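PDB 3N8H: pantothenate synthetase from Francisella tularensis subsp. tularensis, which probably catalyses the ATP-dependent condensation of (R)-pantoate with beta-alanine to pantothenate, by way of a pantoyl-adenylate intermediate. Local coordinates for residues K192-T195 with S196-E200; K11-H14 with S15-S19; I160-L163 with V164-F167. All blocks are in the same frame, centred on the assembly; numbering follows the deposited sequence.

All three contacts are local, each joining residues a few positions apart, so none closes a long loop; along the chain they follow in series, neither nesting nor crossing. Contact 2 comes first, on helix 10-18, which directly follows strand 5-7 at one edge of the six-stranded parallel sheet. Contact 3 covers the last turns of helix 154-166, between strand 146-150 and strand 172-176, the other edge of that sheet, and meets the second subunit. Contact 1 comes last, where the loop after strand 172-176 turns into helix 196-210. Centres of contacts 2 and 3 are about 25 Å apart; contact 1 lies about 41 Å and 37 Å from them, centre to centre.

Contact 1 of 3, residues K192-T195 with S196-E200; sequences KNLT and STDIE
A capping box opens helix 196-210, with T195 at the N-cap and D198 three residues on, each side chain serving the other's backbone NH. D198 N donates to T195 OG1 at 3.2 Å, and the N-H...O angle of 164° makes the bond nearly straight. The hydroxyl can face the first turn because OG1 sits between the backbone N and the carbonyl carbon of T195 (chi1 68°). In return T195 N donates to D198 OD2 at 3.1 Å, reaching that oxygen from above the carboxylate plane, 51° out of it. The first regular helical bond follows, I199 N to T195 O at 2.9 Å.

Beneath the box the apolar side chains close up. L194 and I199 cross at about a right angle, CD1 of L194 lying 3.6 Å from CD1 of I199, while L194 CD2 rests 3.7 Å from CB of D198. L194, just before the N-cap, and I199, four residues after it, meet as in a hydrophobic staple. L194 also packs on V250 of strand 250-257, and N193 ND2 bonds to T72 O, which ties the approach to the helix to neighbouring parts of the chain.

The two reciprocal bonds occupy NH groups that have no carbonyl four residues back within the helix, and the carboxylate of D198 at this N-terminal end is probably favoured by the helix dipole.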
loop_
_atom_site.group_PDB
_atom_site.type_symbol
_atom_site.label_atom_id
_atom_site.label_comp_id
_atom_site.label_asym_id
_atom_site.label_seq_id
_atom_site.Cartn_x
_atom_site.Cartn_y
_atom_site.Cartn_z
ATOM N N LYS A 192 -0.418 16.712 -27.151
ATOM C CA LYS A 192 -1.567 16.830 -28.059
ATOM C C LYS A 192 -2.358 18.102 -27.752
ATOM O O LYS A 192 -3.180 18.532 -28.549
ATOM C CB LYS A 192 -2.475 15.592 -28.003
ATOM C CG LYS A 192 -1.801 14.318 -28.523
ATOM C CD LYS A 192 -2.234 13.081 -27.751
ATOM C CE LYS A 192 -1.208 11.958 -27.894
ATOM N NZ LYS A 192 -1.827 10.745 -28.468
ATOM N N ASN A 193 -2.087 18.693 -26.590
ATOM C CA ASN A 193 -2.754 19.921 -26.176
ATOM C C ASN A 193 -2.006 21.168 -26.631
ATOM O O ASN A 193 -2.498 22.283 -26.471
ATOM C CB ASN A 193 -2.969 19.934 -24.658
ATOM C CG ASN A 193 -4.114 19.023 -24.229
ATOM O OD1 ASN A 193 -4.924 18.594 -25.062
ATOM N ND2 ASN A 193 -4.179 18.713 -22.938
ATOM N N LEU A 194 -0.827 20.973 -27.219
ATOM C CA LEU A 194 -0.044 22.100 -27.730
ATOM C C LEU A 194 -0.579 22.611 -29.058
ATOM O O LEU A 194 -0.835 21.825 -29.981
ATOM C CB LEU A 194 1.409 21.696 -27.944
ATOM C CG LEU A 194 2.244 21.230 -26.756
ATOM C CD1 LEU A 194 3.566 20.628 -27.299
ATOM C CD2 LEU A 194 2.492 22.390 -25.791
ATOM N N THR A 195 -0.728 23.928 -29.164
ATOM C CA THR A 195 -1.078 24.532 -30.436
ATOM C C THR A 195 0.140 24.501 -31.353
ATOM O O THR A 195 1.229 24.086 -30.949
ATOM C CB THR A 195 -1.532 25.999 -30.277
ATOM O OG1 THR A 195 -0.415 26.802 -29.868
ATOM C CG2 THR A 195 -2.660 26.108 -29.248
ATOM N N SER A 196 -0.054 24.961 -32.585
ATOM C CA SER A 196 1.025 25.040 -33.561
ATOM C C SER A 196 2.169 25.950 -33.104
ATOM O O SER A 196 3.347 25.601 -33.261
ATOM C CB SER A 196 0.482 25.509 -34.909
ATOM O OG SER A 196 -0.373 26.629 -34.734
ATOM N N THR A 197 1.832 27.115 -32.557
ATOM C CA THR A 197 2.862 28.025 -32.061
ATOM C C THR A 197 3.533 27.481 -30.796
ATOM O O THR A 197 4.725 27.686 -30.606
ATOM C CB THR A 197 2.337 29.471 -31.823
ATOM O OG1 THR A 197 1.248 29.457 -30.898
ATOM C CG2 THR A 197 1.881 30.104 -33.130
ATOM N N ASP A 198 2.767 26.785 -29.950
ATOM C CA ASP A 198 3.321 26.072 -28.794
ATOM C C ASP A 198 4.384 25.062 -29.239
ATOM O O ASP A 198 5.440 24.948 -28.625
ATOM C CB ASP A 198 2.238 25.309 -28.028
ATOM C CG ASP A 198 1.233 26.222 -27.354
ATOM O OD1 ASP A 198 1.429 27.452 -27.396
ATOM O OD2 ASP A 198 0.244 25.703 -26.779
ATOM N N ILE A 199 4.059 24.299 -30.281
ATOM C CA ILE A 199 4.979 23.330 -30.865
ATOM C C ILE A 199 6.306 23.981 -31.234
ATOM O O ILE A 199 7.363 23.375 -31.079
ATOM C CB ILE A 199 4.373 22.683 -32.145
ATOM C CG1 ILE A 199 3.174 21.804 -31.786
ATOM C CG2 ILE A 199 5.419 21.866 -32.875
ATOM C CD1 ILE A 199 3.521 20.651 -30.865
ATOM N N GLU A 200 6.256 25.213 -31.737
ATOM C CA GLU A 200 7.470 25.868 -32.211
ATOM C C GLU A 200 8.300 26.389 -31.029
ATOM O O GLU A 200 9.534 26.418 -31.064
ATOM C CB GLU A 200 7.147 26.996 -33.199
ATOM C CG GLU A 200 6.413 28.189 -32.584
ATOM C CD GLU A 200 6.697 29.508 -33.296
ATOM O OE1 GLU A 200 5.746 30.303 -33.475
ATOM O OE2 GLU A 200 7.868 29.750 -33.673
#

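Contact 2 of 3, residues K11-H14 with S15-S19; sequences KQFH and SIRNS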
loop_
_atom_site.group_PDB
_atom_site.type_symbol
_atom_site.label_atom_id
_atom_site.label_comp_id
_atom_site.label_asym_id
_atom_site.label_seq_id
_atom_site.Cartn_x
_atom_site.Cartn_y
_atom_site.Cartn_z
ATOM N N LYS A 11 -14.032 -8.078 -13.034
ATOM C CA LYS A 11 -14.596 -9.402 -13.279
ATOM C C LYS A 11 -14.121 -9.884 -14.631
ATOM O O LYS A 11 -13.538 -10.959 -14.760
ATOM C CB LYS A 11 -16.130 -9.352 -13.250
ATOM C CG LYS A 11 -16.756 -9.624 -11.884
ATOM C CD LYS A 11 -16.076 -8.817 -10.778
ATOM C CE LYS A 11 -15.494 -9.729 -9.695
ATOM N NZ LYS A 11 -14.651 -8.992 -8.710
ATOM N N GLN A 12 -14.357 -9.060 -15.642
ATOM C CA GLN A 12 -13.959 -9.393 -16.993
ATOM C C GLN A 12 -12.455 -9.633 -17.114
ATOM O O GLN A 12 -12.010 -10.498 -17.885
ATOM C CB GLN A 12 -14.366 -8.265 -17.923
ATOM C CG GLN A 12 -14.942 -8.736 -19.219
ATOM C CD GLN A 12 -14.903 -7.648 -20.250
ATOM O OE1 GLN A 12 -15.139 -6.474 -19.939
ATOM N NE2 GLN A 12 -14.586 -8.020 -21.489
ATOM N N PHE A 13 -11.669 -8.854 -16.369
ATOM C CA PHE A 13 -10.233 -9.031 -16.408
ATOM C C PHE A 13 -9.753 -10.269 -15.639
ATOM O O PHE A 13 -8.843 -10.975 -16.092
ATOM C CB PHE A 13 -9.472 -7.810 -15.911
ATOM C CG PHE A 13 -7.995 -7.991 -16.009
ATOM C CD1 PHE A 13 -7.363 -7.886 -17.238
ATOM C CD2 PHE A 13 -7.250 -8.362 -14.902
ATOM C CE1 PHE A 13 -6.002 -8.097 -17.348
ATOM C CE2 PHE A 13 -5.896 -8.588 -15.010
ATOM C CZ PHE A 13 -5.267 -8.454 -16.240
ATOM N N HIS A 14 -10.346 -10.529 -14.478
ATOM C CA HIS A 14 -9.998 -11.735 -13.729
ATOM C C HIS A 14 -10.229 -12.958 -14.583
ATOM O O HIS A 14 -9.414 -13.879 -14.592
ATOM C CB HIS A 14 -10.799 -11.843 -12.445
ATOM C CG HIS A 14 -10.348 -10.901 -11.377
ATOM N ND1 HIS A 14 -9.016 -10.664 -11.110
ATOM C CD2 HIS A 14 -11.049 -10.146 -10.499
ATOM C CE1 HIS A 14 -8.916 -9.796 -10.119
ATOM N NE2 HIS A 14 -10.134 -9.465 -9.730
ATOM N N SER A 15 -11.341 -12.948 -15.312
ATOM C CA SER A 15 -11.680 -14.040 -16.208
ATOM C C SER A 15 -10.496 -14.367 -17.090
ATOM O O SER A 15 -9.926 -15.452 -17.008
ATOM C CB SER A 15 -12.885 -13.678 -17.081
ATOM O OG SER A 15 -14.068 -13.550 -16.308
ATOM N N ILE A 16 -10.112 -13.415 -17.930
ATOM C CA ILE A 16 -9.056 -13.679 -18.889
ATOM C C ILE A 16 -7.710 -13.979 -18.204
ATOM O O ILE A 16 -6.985 -14.901 -18.617
ATOM C CB ILE A 16 -8.951 -12.555 -19.945
ATOM C CG1 ILE A 16 -7.855 -12.882 -20.961
ATOM C CG2 ILE A 16 -8.741 -11.205 -19.291
ATOM C CD1 ILE A 16 -8.098 -14.181 -21.736
ATOM N N ARG A 17 -7.397 -13.227 -17.147
ATOM C CA ARG A 17 -6.138 -13.405 -16.431
ATOM C C ARG A 17 -6.026 -14.821 -15.868
ATOM O O ARG A 17 -4.978 -15.465 -15.970
ATOM C CB ARG A 17 -6.017 -12.384 -15.298
ATOM C CG ARG A 17 -4.716 -12.460 -14.510
ATOM C CD ARG A 17 -3.528 -12.321 -15.436
ATOM N NE ARG A 17 -2.262 -12.564 -14.759
ATOM C CZ ARG A 17 -1.796 -13.777 -14.451
ATOM N NH1 ARG A 17 -0.621 -13.899 -13.847
ATOM N NH2 ARG A 17 -2.503 -14.867 -14.732
ATOM N N ASN A 18 -7.112 -15.301 -15.276
ATOM C CA ASN A 18 -7.087 -16.595 -14.602
ATOM C C ASN A 18 -7.079 -17.765 -15.576
ATOM O O ASN A 18 -6.867 -18.911 -15.181
ATOM C CB ASN A 18 -8.239 -16.712 -13.601
ATOM C CG ASN A 18 -8.077 -15.767 -12.423
ATOM O OD1 ASN A 18 -6.984 -15.254 -12.170
ATOM N ND2 ASN A 18 -9.165 -15.532 -11.698
ATOM N N SER A 19 -7.288 -17.458 -16.854
ATOM C CA SER A 19 -7.288 -18.471 -17.909
ATOM C C SER A 19 -5.899 -18.730 -18.489
ATOM O O SER A 19 -5.714 -19.659 -19.269
ATOM C CB SER A 19 -8.244 -18.067 -19.030
ATOM O OG SER A 19 -8.616 -16.706 -18.912
#
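K11 O is gripped twice: S15 N donates to K11 O at 3.0 Å, and S15 OG donates to it at 3.1 Å from 38° above the carbonyl plane. That second bond depends on OG standing beside the backbone N and anti to the carbonyl carbon (chi1 -67°), which turns it back along the helix. Helix 10-18 also gives sound i to i+4 bonds from R17 N to F13 O (2.9 Å) and N18 N to H14 O (2.8 Å), whereas I16 N to Q12 O, at 3.5 Å, is weak.

Apolar contact centres on the F13 ring. R17 and F13 lie side by side and point the same way, both with CG anti to the backbone N. R17 CB makes an off-centre CH-pi contact, 4.3 Å from the ring centroid and 29° off the ring normal. I16 adds its CG2 branch, 4.1 Å from F13 CD1.

Helix 10-18 follows strand 5-7, at the edge of the parallel sheet; F13 packs on A7 and I16 on I5 of that strand. F13 also meets the ring of F93 in strand 91-93, and R17 bonds through NE to T142 O and through NH1 to K143 O.

With its charged end fixed on those two carbonyls, the arginine offers its aliphatic base to F13, so one residue serves both the apolar packing and the link to the end of helix 127-142.

Contact 3 of 3, residues I160-L163 with V164-F167; sequences IKQL and VKDF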
loop_
_atom_site.group_PDB
_atom_site.type_symbol
_atom_site.label_atom_id
_atom_site.label_comp_id
_atom_site.label_asym_id
_atom_site.label_seq_id
_atom_site.Cartn_x
_atom_site.Cartn_y
_atom_site.Cartn_z
ATOM N N ILE A 160 8.668 3.123 -8.278
ATOM C CA ILE A 160 7.988 1.865 -8.533
ATOM C C ILE A 160 8.919 0.680 -8.184
ATOM O O ILE A 160 8.456 -0.372 -7.743
ATOM C CB ILE A 160 7.427 1.794 -9.989
ATOM C CG1 ILE A 160 6.238 2.758 -10.150
ATOM C CG2 ILE A 160 7.015 0.357 -10.368
ATOM C CD1 ILE A 160 5.753 2.843 -11.612
ATOM N N LYS A 161 10.227 0.862 -8.345
ATOM C CA LYS A 161 11.166 -0.221 -8.003
ATOM C C LYS A 161 11.120 -0.413 -6.497
ATOM O O LYS A 161 11.182 -1.542 -6.005
ATOM C CB LYS A 161 12.600 0.073 -8.481
ATOM C CG LYS A 161 12.801 0.054 -10.005
ATOM C CD LYS A 161 14.243 0.444 -10.389
ATOM C CE LYS A 161 14.596 0.054 -11.835
ATOM N NZ LYS A 161 15.970 0.578 -12.225
ATOM N N GLN A 162 10.968 0.690 -5.761
ATOM C CA GLN A 162 10.919 0.596 -4.297
ATOM C C GLN A 162 9.599 -0.071 -3.858
ATOM O O GLN A 162 9.593 -0.930 -2.980
ATOM C CB GLN A 162 11.073 1.971 -3.648
ATOM C CG GLN A 162 11.141 1.921 -2.127
ATOM C CD GLN A 162 12.424 1.285 -1.629
ATOM O OE1 GLN A 162 13.508 1.623 -2.098
ATOM N NE2 GLN A 162 12.308 0.363 -0.678
ATOM N N LEU A 163 8.505 0.313 -4.507
ATOM C CA LEU A 163 7.189 -0.305 -4.289
ATOM C C LEU A 163 7.190 -1.821 -4.487
ATOM O O LEU A 163 6.603 -2.565 -3.707
ATOM C CB LEU A 163 6.187 0.295 -5.252
ATOM C CG LEU A 163 4.752 -0.184 -5.088
ATOM C CD1 LEU A 163 4.074 0.527 -3.904
ATOM C CD2 LEU A 163 3.944 -0.033 -6.413
ATOM N N VAL A 164 7.820 -2.271 -5.560
ATOM C CA VAL A 164 7.836 -3.694 -5.928
ATOM C C VAL A 164 8.652 -4.491 -4.902
ATOM O O VAL A 164 8.283 -5.607 -4.511
ATOM C CB VAL A 164 8.345 -3.879 -7.408
ATOM C CG1 VAL A 164 8.929 -5.263 -7.647
ATOM C CG2 VAL A 164 7.220 -3.593 -8.395
ATOM N N LYS A 165 9.718 -3.864 -4.418
ATOM C CA LYS A 165 10.587 -4.423 -3.395
ATOM C C LYS A 165 9.892 -4.513 -2.028
ATOM O O LYS A 165 9.937 -5.543 -1.338
ATOM C CB LYS A 165 11.817 -3.524 -3.283
ATOM C CG LYS A 165 12.855 -4.002 -2.274
ATOM C CD LYS A 165 13.957 -2.950 -2.098
ATOM C CE LYS A 165 15.202 -3.553 -1.465
ATOM N NZ LYS A 165 16.363 -2.630 -1.590
ATOM N N ASP A 166 9.249 -3.420 -1.642
ATOM C CA ASP A 166 8.670 -3.277 -0.306
ATOM C C ASP A 166 7.436 -4.125 -0.121
ATOM O O ASP A 166 7.154 -4.597 0.977
ATOM C CB ASP A 166 8.308 -1.815 -0.051
ATOM C CG ASP A 166 9.361 -1.089 0.790
ATOM O OD1 ASP A 166 9.824 -1.652 1.815
ATOM O OD2 ASP A 166 9.712 0.050 0.423
ATOM N N PHE A 167 6.696 -4.339 -1.201
ATOM C CA PHE A 167 5.481 -5.127 -1.075
ATOM C C PHE A 167 5.569 -6.446 -1.802
ATOM O O PHE A 167 4.558 -7.005 -2.244
ATOM C CB PHE A 167 4.275 -4.274 -1.481
ATOM C CG PHE A 167 4.165 -3.040 -0.640
ATOM C CD1 PHE A 167 3.870 -3.156 0.719
ATOM C CD2 PHE A 167 4.439 -1.791 -1.164
ATOM C CE1 PHE A 167 3.795 -2.031 1.543
ATOM C CE2 PHE A 167 4.373 -0.650 -0.356
ATOM C CZ PHE A 167 4.059 -0.766 1.000
HETATM O O HOH W 1 15.858 -0.025 -2.615
#
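Q162 NE2 donates to D166 OD2 at 2.8 Å, an i to i+4 bond on the side of the helix that faces the second subunit, with an N-H...O angle of 168°. OD2 lies almost in the amide plane of Q162, yet the amide nitrogen stands well above the carboxylate plane, the two flat groups being turned 52° apart. Q162 reaches it through a chain bent at chi2 (69°), which also brings CG to 3.5 Å from OD2. At the other end of the amide, OE1 accepts from a water at 2.9 Å, and that water accepts from K165 NZ at 2.8 Å.

Residues 160-166 form the last turns of helix 154-166, the connection between parallel strands 146-150 and 172-176 in a beta-alpha-beta unit, and F167 is the first residue to leave it. Backbone bonds continue to its end, with D166 N to Q162 O at 2.8 Å and F167 N to L163 O at 3.1 Å. L163 CD1 meets the F167 ring at CD2 (3.6 Å), and the two side chains cross obliquely. On the sheet side, I160 and V164 both pack on I173 of strand 172-176.

In the second subunit, D103 OD2 accepts from Q162 NE2 and forms a salt bridge with K165 NZ, while K137 of that subunit pairs with D166 OD1 in another and makes a cation-pi contact with F167.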